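Side-chain contact in DNA mismatch repair protein MLH3 (Saccharomyces cerevisiae S288C, PDB 6RMN), which takes part in DNA mismatch repair, correcting insertion-deletion loops as one half of the MutLbeta heterodimer: residues 123-126 with 127-130. Sequence-based numbering, arbitrary orientation.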
# COMPACT_ATOMS: atom_id res chain seq x y z
N THR B 123 -20.95 10.69 -44.84
CA THR B 123 -21.02 10.63 -43.37
C THR B 123 -19.66 10.35 -42.74
O THR B 123 -18.82 9.68 -43.34
CB THR B 123 -22.07 9.60 -42.86
OG1 THR B 123 -21.57 8.26 -42.99
CG2 THR B 123 -23.44 9.73 -43.52
N LEU B 124 -19.47 10.85 -41.51
CA LEU B 124 -18.27 10.64 -40.70
C LEU B 124 -18.67 10.48 -39.25
O LEU B 124 -19.59 11.17 -38.83
CB LEU B 124 -17.30 11.82 -40.82
CG LEU B 124 -16.40 11.92 -42.06
CD1 LEU B 124 -15.41 13.06 -41.87
CD2 LEU B 124 -15.63 10.61 -42.31
N PRO B 125 -18.01 9.62 -38.43
CA PRO B 125 -18.37 9.56 -37.00
C PRO B 125 -17.91 10.84 -36.29
O PRO B 125 -17.05 11.55 -36.82
CB PRO B 125 -17.61 8.33 -36.50
CG PRO B 125 -16.43 8.21 -37.39
CD PRO B 125 -16.87 8.72 -38.74
N GLU B 126 -18.50 11.17 -35.14
CA GLU B 126 -18.20 12.39 -34.38
C GLU B 126 -16.70 12.59 -34.06
O GLU B 126 -16.20 13.71 -34.23
CB GLU B 126 -19.05 12.49 -33.11
CG GLU B 126 -20.53 12.74 -33.40
CD GLU B 126 -20.91 14.19 -33.69
OE1 GLU B 126 -21.46 14.85 -32.78
OE2 GLU B 126 -20.66 14.65 -34.83
N MET B 127 -15.98 11.53 -33.66
CA MET B 127 -14.54 11.55 -33.37
C MET B 127 -13.78 12.07 -34.58
O MET B 127 -12.96 12.98 -34.45
CB MET B 127 -14.01 10.12 -33.15
CG MET B 127 -14.19 9.57 -31.78
SD MET B 127 -13.69 7.83 -31.89
CE MET B 127 -14.98 7.07 -30.89
N LEU B 128 -14.03 11.45 -35.76
CA LEU B 128 -13.36 11.78 -37.01
C LEU B 128 -13.74 13.16 -37.55
O LEU B 128 -12.87 13.83 -38.10
CB LEU B 128 -13.56 10.66 -38.05
CG LEU B 128 -12.56 10.61 -39.24
CD1 LEU B 128 -11.10 10.68 -38.76
CD2 LEU B 128 -12.74 9.35 -40.06
N THR B 129 -15.00 13.59 -37.36
CA THR B 129 -15.48 14.92 -37.77
C THR B 129 -14.65 15.99 -37.06
O THR B 129 -14.20 16.92 -37.72
CB THR B 129 -16.99 15.10 -37.51
OG1 THR B 129 -17.72 14.06 -38.17
CG2 THR B 129 -17.51 16.45 -37.99
N SER B 130 -14.42 15.82 -35.73
CA SER B 130 -13.65 16.73 -34.88
C SER B 130 -12.18 16.81 -35.25
O SER B 130 -11.64 17.91 -35.37
CB SER B 130 -13.79 16.35 -33.41
OG SER B 130 -15.15 16.21 -33.02
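M127 starts the helical side of the contact with its CB 3.8 Å from the backbone C of E126. Farther out its side chain touches F185, I188 and L189 of helix 183-196, and P125 shares F185 with it. One residue further, L128 packs back on P125 and L124. Its CB sits 3.8 Å from CG of P125, the two side chains lying next to each other and pointing the same way. CG of L128 is anti to the backbone N (chi1 -160°), and this swings CD2 of L128 to the CD2 methyl of L124, at 3.9 Å, the two chains crossing at a slant. Both leucines also touch L139 of helix 136-151.

At T129 the contact turns polar. Its backbone N donates to O of P125 at 2.9 Å, nearly in line with the C=O bond, while OG1 gives a second hydrogen bond to the same oxygen, also 2.9 Å, from well above the carbonyl plane. OG1 also rests 3.5 Å from CB of L124. An alanine here would keep the backbone bond, but is likely to cost the P125 carbonyl its second donor and leave a gap beside L124.

S130 repeats the pattern one step on. Its N (3.1 Å) and OG (3.0 Å) both donate to O of E126, arriving from opposite faces of the carbonyl plane; the E126 carboxylate instead forms a salt bridge with R76.

This is a strand-to-helix junction in the C-terminal part of MLH3: strand 117-124 leads through P125, at the N-cap position, into the first turn of helix 126-132, where T129 and S130 each add a hydroxyl bond to the usual i+4 to i backbone bond.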